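Local coordinates for protein Aar187cp (PDB 3ZIL) that probably regulates the establishment of sister-chromatid cohesion by acting on cohesin, this chain being the helical Wap1 domain of Wpl1, at residues A[166-177]-A[206-217]; A[307-315]-A[341-349]. All coordinates share one frame; numbering follows the deposited sequence.

Interaction 1 (A[166-177]-A[206-217])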
loop_
_atom_site.group_PDB
_atom_site.type_symbol
_atom_site.label_atom_id
_atom_site.label_comp_id
_atom_site.label_asym_id
_atom_site.label_seq_id
_atom_site.Cartn_x
_atom_site.Cartn_y
_atom_site.Cartn_z
ATOM N N TYR A 166 2.157 -6.255 -13.793
ATOM C CA TYR A 166 3.060 -7.363 -13.631
ATOM C C TYR A 166 4.373 -6.889 -12.961
ATOM O O TYR A 166 5.014 -5.935 -13.468
ATOM C CB TYR A 166 3.388 -7.935 -14.973
ATOM C CG TYR A 166 4.437 -9.016 -14.863
ATOM C CD1 TYR A 166 4.108 -10.281 -14.357
ATOM C CD2 TYR A 166 5.768 -8.767 -15.248
ATOM C CE1 TYR A 166 5.084 -11.286 -14.243
ATOM C CE2 TYR A 166 6.758 -9.749 -15.130
ATOM C CZ TYR A 166 6.410 -11.005 -14.626
ATOM O OH TYR A 166 7.386 -11.987 -14.526
ATOM N N GLY A 167 4.724 -7.497 -11.828
ATOM C CA GLY A 167 6.027 -7.230 -11.177
ATOM C C GLY A 167 5.926 -6.084 -10.148
ATOM O O GLY A 167 6.888 -5.833 -9.416
ATOM N N ALA A 168 4.738 -5.474 -10.039
ATOM C CA ALA A 168 4.467 -4.270 -9.151
ATOM C C ALA A 168 4.572 -4.598 -7.683
ATOM O O ALA A 168 5.172 -3.865 -6.858
ATOM C CB ALA A 168 3.071 -3.702 -9.452
ATOM N N VAL A 169 3.963 -5.715 -7.314
ATOM C CA VAL A 169 3.866 -6.011 -5.850
ATOM C C VAL A 169 5.297 -6.277 -5.204
ATOM O O VAL A 169 5.679 -5.655 -4.201
ATOM C CB VAL A 169 2.840 -7.128 -5.623
ATOM C CG1 VAL A 169 2.888 -7.690 -4.181
ATOM C CG2 VAL A 169 1.425 -6.643 -5.973
ATOM N N PRO A 170 6.120 -7.122 -5.825
ATOM C CA PRO A 170 7.449 -7.248 -5.211
ATOM C C PRO A 170 8.304 -5.993 -5.405
ATOM O O PRO A 170 9.129 -5.729 -4.541
ATOM C CB PRO A 170 8.131 -8.411 -5.992
ATOM C CG PRO A 170 7.170 -8.905 -7.020
ATOM C CD PRO A 170 5.874 -8.096 -6.917
ATOM N N ALA A 171 8.174 -5.259 -6.528
ATOM C CA ALA A 171 9.052 -4.119 -6.746
ATOM C C ALA A 171 8.690 -3.017 -5.720
ATOM O O ALA A 171 9.563 -2.335 -5.180
ATOM C CB ALA A 171 8.974 -3.574 -8.175
ATOM N N LEU A 172 7.411 -2.882 -5.405
ATOM C CA LEU A 172 7.045 -1.861 -4.403
ATOM C C LEU A 172 7.533 -2.214 -2.983
ATOM O O LEU A 172 7.872 -1.316 -2.159
ATOM C CB LEU A 172 5.587 -1.605 -4.430
ATOM C CG LEU A 172 5.085 -0.834 -5.660
ATOM C CD1 LEU A 172 3.591 -1.076 -5.827
ATOM C CD2 LEU A 172 5.430 0.705 -5.602
ATOM N N ALA A 173 7.479 -3.518 -2.678
ATOM C CA ALA A 173 7.902 -4.035 -1.384
ATOM C C ALA A 173 9.438 -3.744 -1.293
ATOM O O ALA A 173 9.914 -3.167 -0.279
ATOM C CB ALA A 173 7.605 -5.528 -1.250
ATOM N N ARG A 174 10.181 -4.046 -2.363
ATOM C CA ARG A 174 11.632 -3.741 -2.371
ATOM C C ARG A 174 11.883 -2.236 -2.143
ATOM O O ARG A 174 12.759 -1.882 -1.381
ATOM C CB ARG A 174 12.355 -4.214 -3.630
ATOM C CG ARG A 174 12.449 -5.739 -3.764
ATOM C CD ARG A 174 13.419 -6.101 -4.885
ATOM N NE ARG A 174 13.074 -5.523 -6.228
ATOM C CZ ARG A 174 12.208 -6.105 -7.114
ATOM N NH1 ARG A 174 11.525 -7.203 -6.823
ATOM N NH2 ARG A 174 11.961 -5.570 -8.289
ATOM N N LEU A 175 11.069 -1.373 -2.766
ATOM C CA LEU A 175 11.176 0.095 -2.597
ATOM C C LEU A 175 10.953 0.498 -1.138
ATOM O O LEU A 175 11.724 1.249 -0.572
ATOM C CB LEU A 175 10.118 0.813 -3.486
ATOM C CG LEU A 175 10.036 2.358 -3.335
ATOM C CD1 LEU A 175 11.276 3.120 -3.902
ATOM C CD2 LEU A 175 8.743 2.925 -3.952
ATOM N N ILE A 176 9.923 -0.046 -0.486
ATOM C CA ILE A 176 9.720 0.244 0.950
ATOM C C ILE A 176 10.910 -0.186 1.782
ATOM O O ILE A 176 11.309 0.566 2.668
ATOM C CB ILE A 176 8.418 -0.378 1.446
ATOM C CG1 ILE A 176 7.205 0.281 0.666
ATOM C CG2 ILE A 176 8.246 -0.307 2.985
ATOM C CD1 ILE A 176 5.985 -0.641 0.627
ATOM N N SER A 177 11.501 -1.356 1.504
ATOM C CA SER A 177 12.542 -1.922 2.342
ATOM C C SER A 177 13.843 -1.137 2.217
ATOM O O SER A 177 14.710 -1.242 3.073
ATOM C CB SER A 177 12.824 -3.416 1.998
ATOM O OG SER A 177 13.564 -3.355 0.762
ATOM N N GLU A 206 5.164 -14.014 -6.813
ATOM C CA GLU A 206 5.429 -12.543 -6.568
ATOM C C GLU A 206 4.957 -12.143 -5.174
ATOM O O GLU A 206 5.672 -11.445 -4.433
ATOM C CB GLU A 206 4.675 -11.682 -7.568
ATOM C CG GLU A 206 5.333 -11.607 -8.955
ATOM C CD GLU A 206 4.618 -10.580 -9.852
ATOM O OE1 GLU A 206 4.392 -9.401 -9.472
ATOM O OE2 GLU A 206 4.206 -10.975 -10.940
ATOM N N TYR A 207 3.766 -12.629 -4.805
ATOM C CA TYR A 207 3.221 -12.371 -3.464
ATOM C C TYR A 207 4.126 -12.938 -2.342
ATOM O O TYR A 207 4.360 -12.240 -1.352
ATOM C CB TYR A 207 1.736 -12.734 -3.249
ATOM C CG TYR A 207 0.785 -12.146 -4.257
ATOM C CD1 TYR A 207 1.187 -11.122 -5.147
ATOM C CD2 TYR A 207 -0.521 -12.619 -4.357
ATOM C CE1 TYR A 207 0.284 -10.618 -6.099
ATOM C CE2 TYR A 207 -1.405 -12.127 -5.346
ATOM C CZ TYR A 207 -1.006 -11.128 -6.200
ATOM O OH TYR A 207 -1.898 -10.614 -7.162
ATOM N N ALA A 208 4.616 -14.170 -2.512
ATOM C CA ALA A 208 5.620 -14.744 -1.629
ATOM C C ALA A 208 6.840 -13.849 -1.437
ATOM O O ALA A 208 7.192 -13.545 -0.285
ATOM C CB ALA A 208 5.995 -16.181 -2.031
ATOM N N GLN A 209 7.454 -13.395 -2.570
ATOM C CA GLN A 209 8.579 -12.465 -2.523
ATOM C C GLN A 209 8.324 -11.234 -1.758
ATOM O O GLN A 209 9.156 -10.843 -0.897
ATOM C CB GLN A 209 9.010 -12.014 -3.969
ATOM C CG GLN A 209 9.433 -13.197 -4.803
ATOM C CD GLN A 209 9.772 -12.817 -6.221
ATOM O OE1 GLN A 209 10.371 -11.750 -6.465
ATOM N NE2 GLN A 209 9.334 -13.644 -7.183
ATOM N N ALA A 210 7.202 -10.568 -2.075
ATOM C CA ALA A 210 6.844 -9.327 -1.439
ATOM C C ALA A 210 6.618 -9.560 0.069
ATOM O O ALA A 210 7.000 -8.725 0.924
ATOM C CB ALA A 210 5.532 -8.757 -2.073
ATOM N N PHE A 211 5.911 -10.634 0.408
ATOM C CA PHE A 211 5.675 -10.897 1.823
ATOM C C PHE A 211 7.044 -11.110 2.589
ATOM O O PHE A 211 7.305 -10.526 3.621
ATOM C CB PHE A 211 4.791 -12.139 1.982
ATOM C CG PHE A 211 4.691 -12.625 3.407
ATOM C CD1 PHE A 211 3.869 -12.007 4.315
ATOM C CD2 PHE A 211 5.536 -13.714 3.848
ATOM C CE1 PHE A 211 3.805 -12.451 5.640
ATOM C CE2 PHE A 211 5.449 -14.167 5.172
ATOM C CZ PHE A 211 4.614 -13.519 6.073
ATOM N N GLN A 212 7.938 -11.872 1.999
ATOM C CA GLN A 212 9.240 -12.077 2.660
ATOM C C GLN A 212 9.972 -10.736 2.787
ATOM O O GLN A 212 10.687 -10.495 3.772
ATOM C CB GLN A 212 10.027 -13.077 1.855
ATOM C CG GLN A 212 9.302 -14.433 1.907
ATOM C CD GLN A 212 9.864 -15.464 0.955
ATOM O OE1 GLN A 212 10.986 -15.295 0.424
ATOM N NE2 GLN A 212 9.070 -16.536 0.669
ATOM N N THR A 213 9.779 -9.834 1.819
ATOM C CA THR A 213 10.439 -8.579 1.937
ATOM C C THR A 213 9.870 -7.760 3.056
ATOM O O THR A 213 10.626 -7.212 3.857
ATOM C CB THR A 213 10.384 -7.795 0.655
ATOM O OG1 THR A 213 11.073 -8.556 -0.327
ATOM C CG2 THR A 213 11.041 -6.466 0.792
ATOM N N LEU A 214 8.553 -7.661 3.119
ATOM C CA LEU A 214 7.910 -6.806 4.130
ATOM C C LEU A 214 8.113 -7.433 5.505
ATOM O O LEU A 214 8.326 -6.730 6.488
ATOM C CB LEU A 214 6.419 -6.615 3.808
ATOM C CG LEU A 214 6.118 -5.913 2.485
ATOM C CD1 LEU A 214 4.591 -5.845 2.427
ATOM C CD2 LEU A 214 6.700 -4.482 2.480
ATOM N N ALA A 215 8.099 -8.756 5.558
ATOM C CA ALA A 215 8.259 -9.443 6.872
ATOM C C ALA A 215 9.711 -9.245 7.398
ATOM O O ALA A 215 9.937 -9.361 8.614
ATOM C CB ALA A 215 7.941 -10.905 6.718
ATOM N N GLY A 216 10.652 -8.895 6.487
ATOM C CA GLY A 216 12.058 -8.579 6.824
ATOM C C GLY A 216 12.351 -7.129 7.210
ATOM O O GLY A 216 13.513 -6.780 7.476
ATOM N N LEU A 217 11.326 -6.271 7.274
ATOM C CA LEU A 217 11.525 -4.842 7.576
ATOM C C LEU A 217 11.864 -4.661 9.050
ATOM O O LEU A 217 11.544 -5.552 9.863
ATOM C CB LEU A 217 10.208 -4.041 7.334
ATOM C CG LEU A 217 9.783 -3.935 5.855
ATOM C CD1 LEU A 217 8.368 -3.298 5.670
ATOM C CD2 LEU A 217 10.825 -3.178 5.026
HETATM O O HOH W 1 9.669 -8.222 -2.954
#
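Glu206 reaches Gly167 and Pro170 because its CG lies anti to its own carbonyl carbon (chi1 -79°) and the chain then runs on extended, carrying the carboxylate to the start of helix 168-177. Val169 is turned the other way, with CG1 anti to the backbone N; that methyl lies 3.5 Å from Ala210 CB and also touches Tyr207 CD1, with CG2 near CE1 of the same ring. At the carboxylate the two oxygens divide their tasks. OE1 accepts a weak, bent hydrogen bond from the N of Gly167, the N-cap residue (3.0 Å, 128° at the hydrogen), and also sits against Pro170 CD; OE2 comes within 3.4 Å of Tyr166 CE1, the carboxylate plane standing nearly perpendicular to the ring. The positive electrostatics of a helix start would be expected to favour the charge there.

Further along, small residues set the spacing. The CA atoms of Pro170 and Ala210 are 4.3 Å apart, and Ala173 CB rests 3.9 Å from Ala210 CB, with Leu214 CD2 beside it. Thr213 splits its branches: CG2 packs on Ala173 O and Ser177 CB, whereas OG1 shares a water with Pro170 O, to which that water donates. Leu217 closes the far end, CD2 lying 3.4 Å from Ser177 CA and CD1 meeting Ile176 CG2.

Behind this seam, helix 185-193 receives Val169, and helix 225-235 receives Tyr207 and Leu214; Tyr207 OH is hydrogen-bonded to Val196 N. Helices 168-177 and 206-215 run almost parallel, at 12°, their axes approaching to 8.1 Å. This is close packing around Ala173 and Ala210 between a helix and the next but one, consistent with a HEAT-like alpha-solenoid.

Interaction 2 (A[307-315]-A[341-349])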
loop_
_atom_site.group_PDB
_atom_site.type_symbol
_atom_site.label_atom_id
_atom_site.label_comp_id
_atom_site.label_asym_id
_atom_site.label_seq_id
_atom_site.Cartn_x
_atom_site.Cartn_y
_atom_site.Cartn_z
ATOM N N VAL A 307 -2.692 -11.779 29.661
ATOM C CA VAL A 307 -3.792 -10.858 29.367
ATOM C C VAL A 307 -5.166 -11.537 29.446
ATOM O O VAL A 307 -6.103 -11.003 30.015
ATOM C CB VAL A 307 -3.585 -10.221 27.966
ATOM C CG1 VAL A 307 -4.315 -8.883 27.890
ATOM C CG2 VAL A 307 -2.070 -10.099 27.651
ATOM N N PHE A 308 -5.288 -12.729 28.883
ATOM C CA PHE A 308 -6.548 -13.436 28.934
ATOM C C PHE A 308 -6.931 -13.670 30.410
ATOM O O PHE A 308 -8.086 -13.586 30.751
ATOM C CB PHE A 308 -6.420 -14.775 28.227
ATOM C CG PHE A 308 -7.503 -15.726 28.548
ATOM C CD1 PHE A 308 -8.710 -15.659 27.868
ATOM C CD2 PHE A 308 -7.321 -16.719 29.535
ATOM C CE1 PHE A 308 -9.732 -16.561 28.151
ATOM C CE2 PHE A 308 -8.334 -17.611 29.821
ATOM C CZ PHE A 308 -9.550 -17.536 29.113
ATOM N N ARG A 309 -5.962 -13.995 31.256
ATOM C CA ARG A 309 -6.213 -14.187 32.711
ATOM C C ARG A 309 -6.818 -12.929 33.358
ATOM O O ARG A 309 -7.854 -13.005 34.037
ATOM C CB ARG A 309 -4.935 -14.585 33.433
ATOM C CG ARG A 309 -4.562 -16.047 33.277
ATOM C CD ARG A 309 -3.326 -16.370 34.124
ATOM N NE ARG A 309 -2.052 -16.155 33.423
ATOM C CZ ARG A 309 -1.502 -17.028 32.566
ATOM N NH1 ARG A 309 -2.124 -18.171 32.287
ATOM N NH2 ARG A 309 -0.345 -16.753 31.971
ATOM N N SER A 310 -6.186 -11.783 33.106
ATOM C CA SER A 310 -6.700 -10.466 33.500
ATOM C C SER A 310 -8.157 -10.293 33.185
ATOM O O SER A 310 -8.958 -9.897 34.032
ATOM C CB SER A 310 -5.959 -9.376 32.738
ATOM O OG SER A 310 -5.151 -8.615 33.598
ATOM N N VAL A 311 -8.488 -10.555 31.927
ATOM C CA VAL A 311 -9.831 -10.357 31.404
ATOM C C VAL A 311 -10.840 -11.339 32.045
ATOM O O VAL A 311 -12.005 -10.996 32.323
ATOM C CB VAL A 311 -9.798 -10.550 29.862
ATOM C CG1 VAL A 311 -11.190 -10.684 29.287
ATOM C CG2 VAL A 311 -8.999 -9.429 29.187
ATOM N N PHE A 312 -10.391 -12.570 32.240
ATOM C CA PHE A 312 -11.247 -13.612 32.767
ATOM C C PHE A 312 -11.627 -13.335 34.231
ATOM O O PHE A 312 -12.776 -13.546 34.629
ATOM C CB PHE A 312 -10.531 -14.953 32.714
ATOM C CG PHE A 312 -11.215 -16.011 33.541
ATOM C CD1 PHE A 312 -12.433 -16.557 33.121
ATOM C CD2 PHE A 312 -10.656 -16.435 34.766
ATOM C CE1 PHE A 312 -13.071 -17.525 33.904
ATOM C CE2 PHE A 312 -11.282 -17.416 35.534
ATOM C CZ PHE A 312 -12.482 -17.957 35.111
ATOM N N VAL A 313 -10.635 -12.895 35.013
ATOM C CA VAL A 313 -10.821 -12.658 36.442
ATOM C C VAL A 313 -11.793 -11.525 36.623
ATOM O O VAL A 313 -12.839 -11.703 37.220
ATOM C CB VAL A 313 -9.501 -12.459 37.266
ATOM C CG1 VAL A 313 -8.616 -13.703 37.195
ATOM C CG2 VAL A 313 -8.720 -11.222 36.855
ATOM N N LYS A 314 -11.459 -10.378 36.066
ATOM C CA LYS A 314 -12.286 -9.201 36.194
ATOM C C LYS A 314 -13.079 -9.168 34.931
ATOM O O LYS A 314 -12.661 -8.484 34.009
ATOM C CB LYS A 314 -11.405 -7.952 36.250
ATOM C CG LYS A 314 -10.275 -8.020 37.266
ATOM C CD LYS A 314 -8.957 -7.645 36.607
ATOM C CE LYS A 314 -7.781 -7.825 37.564
ATOM N NZ LYS A 314 -6.465 -7.905 36.859
ATOM N N LYS A 315 -14.170 -9.941 34.867
ATOM C CA LYS A 315 -15.071 -10.008 33.697
ATOM C C LYS A 315 -15.537 -8.606 33.310
ATOM O O LYS A 315 -15.582 -7.732 34.173
ATOM C CB LYS A 315 -16.316 -10.781 34.055
ATOM C CG LYS A 315 -16.189 -12.286 34.082
ATOM C CD LYS A 315 -17.575 -12.908 33.895
ATOM C CE LYS A 315 -17.472 -14.377 33.541
ATOM N NZ LYS A 315 -16.356 -14.975 34.334
ATOM N N LEU A 341 -7.045 -25.182 29.466
ATOM C CA LEU A 341 -7.632 -24.164 30.291
ATOM C C LEU A 341 -8.570 -24.942 31.229
ATOM O O LEU A 341 -9.262 -25.869 30.775
ATOM C CB LEU A 341 -8.361 -23.115 29.416
ATOM C CG LEU A 341 -7.412 -22.306 28.477
ATOM C CD1 LEU A 341 -8.213 -21.573 27.434
ATOM C CD2 LEU A 341 -6.529 -21.320 29.220
ATOM N N PRO A 342 -8.560 -24.605 32.532
ATOM C CA PRO A 342 -9.525 -25.233 33.485
ATOM C C PRO A 342 -10.922 -24.923 32.987
ATOM O O PRO A 342 -11.046 -23.977 32.203
ATOM C CB PRO A 342 -9.239 -24.499 34.796
ATOM C CG PRO A 342 -7.847 -24.005 34.662
ATOM C CD PRO A 342 -7.701 -23.610 33.208
ATOM N N PRO A 343 -11.958 -25.720 33.403
ATOM C CA PRO A 343 -13.334 -25.575 32.892
ATOM C C PRO A 343 -13.997 -24.162 32.902
ATOM O O PRO A 343 -14.755 -23.857 31.969
ATOM C CB PRO A 343 -14.139 -26.605 33.725
ATOM C CG PRO A 343 -13.125 -27.675 34.076
ATOM C CD PRO A 343 -11.811 -26.935 34.254
ATOM N N ALA A 344 -13.726 -23.326 33.922
ATOM C CA ALA A 344 -14.188 -21.924 34.004
ATOM C C ALA A 344 -13.589 -21.085 32.872
ATOM O O ALA A 344 -14.305 -20.382 32.167
ATOM C CB ALA A 344 -13.799 -21.278 35.358
ATOM N N GLU A 345 -12.268 -21.107 32.771
ATOM C CA GLU A 345 -11.550 -20.376 31.708
ATOM C C GLU A 345 -12.009 -20.775 30.282
ATOM O O GLU A 345 -12.310 -19.881 29.458
ATOM C CB GLU A 345 -10.037 -20.520 31.879
ATOM C CG GLU A 345 -9.457 -19.727 33.059
ATOM C CD GLU A 345 -9.558 -20.501 34.403
ATOM O OE1 GLU A 345 -10.497 -21.308 34.583
ATOM O OE2 GLU A 345 -8.703 -20.325 35.297
ATOM N N ALA A 346 -12.066 -22.085 30.000
ATOM C CA ALA A 346 -12.575 -22.621 28.710
ATOM C C ALA A 346 -14.011 -22.202 28.387
ATOM O O ALA A 346 -14.302 -21.831 27.253
ATOM C CB ALA A 346 -12.437 -24.145 28.640
ATOM N N ASP A 347 -14.915 -22.273 29.375
ATOM C CA ASP A 347 -16.297 -21.885 29.153
ATOM C C ASP A 347 -16.479 -20.375 28.910
ATOM O O ASP A 347 -17.366 -19.989 28.140
ATOM C CB ASP A 347 -17.203 -22.344 30.325
ATOM C CG ASP A 347 -18.692 -22.224 30.001
ATOM O OD1 ASP A 347 -19.235 -22.928 29.114
ATOM O OD2 ASP A 347 -19.355 -21.417 30.612
ATOM N N PHE A 348 -15.708 -19.535 29.616
ATOM C CA PHE A 348 -15.733 -18.065 29.373
ATOM C C PHE A 348 -15.298 -17.750 27.912
ATOM O O PHE A 348 -15.933 -16.929 27.204
ATOM C CB PHE A 348 -14.842 -17.347 30.410
ATOM C CG PHE A 348 -14.485 -15.932 30.071
ATOM C CD1 PHE A 348 -15.391 -14.877 30.267
ATOM C CD2 PHE A 348 -13.219 -15.634 29.579
ATOM C CE1 PHE A 348 -15.042 -13.566 29.977
ATOM C CE2 PHE A 348 -12.869 -14.327 29.259
ATOM C CZ PHE A 348 -13.783 -13.284 29.450
ATOM N N LEU A 349 -14.255 -18.437 27.474
ATOM C CA LEU A 349 -13.664 -18.220 26.148
ATOM C C LEU A 349 -14.671 -18.674 25.072
ATOM O O LEU A 349 -15.040 -17.885 24.191
ATOM C CB LEU A 349 -12.304 -18.963 26.044
ATOM C CG LEU A 349 -11.468 -18.902 24.736
ATOM C CD1 LEU A 349 -11.275 -17.446 24.294
ATOM C CD2 LEU A 349 -10.130 -19.568 24.991
#
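Phe308, Phe312 and Phe348 form an aromatic cluster where two helices of the all-helical Wap1 domain meet almost perpendicularly, their segment axes crossing at 87° and 10.8 Å apart. Phe312 directs its edge at the face of Phe348 in an offset edge-to-face pair, the centroids 5.6 Å apart; its CG, anti to the backbone N (chi1 near 165°, as in the other two phenylalanines), carries the ring across to that face. The CA of Phe312 lies over the same face. Across Phe312, Glu345 bends at chi2 (85°) and lays its carboxylate nearly parallel to the ring, with CG over the ring centre, 3.9 Å from the centroid of Phe312. Phe308 CE1 and Val311 CG1 come to the edge of the Phe348 ring, CG1 standing 3.7 Å from CZ. Phe308 CZ in turn points at the backbone O of Glu345, which lies in the plane of its ring.

Around them, Leu341 CD2 and Leu349 CB approach the Phe308 ring obliquely from the same side, near CE2 and CE1. Helix 321-336 supports the Phe308 and Val311 side, with Tyr330 stacked on Phe308 and Leu323 touching Val311. At the rim, the methylene CE of Lys315 passes 3.9 Å from Phe348 CD1.

How the interactions relate
Followed from the N terminus, the chain reaches 166-177 after its N-terminal helices, passes through helix 185-193, and returns at 206-217, so interaction 1 closes a loop of 28 intervening residues. It then runs on through several further helices before 307-315; helix 321-336 occupies much of the next excursion, and 341-349 completes interaction 2 after 25 residues. The loops are in series, neither nested nor crossed. Interaction 1 joins two near-parallel helices close to the middle of the elongated chain, whereas interaction 2 ties nearly perpendicular helices toward its C-terminal end. Their centres are 40 Å apart and their nearest atoms about 23 Å, illustrating how a helical array is built from local closures.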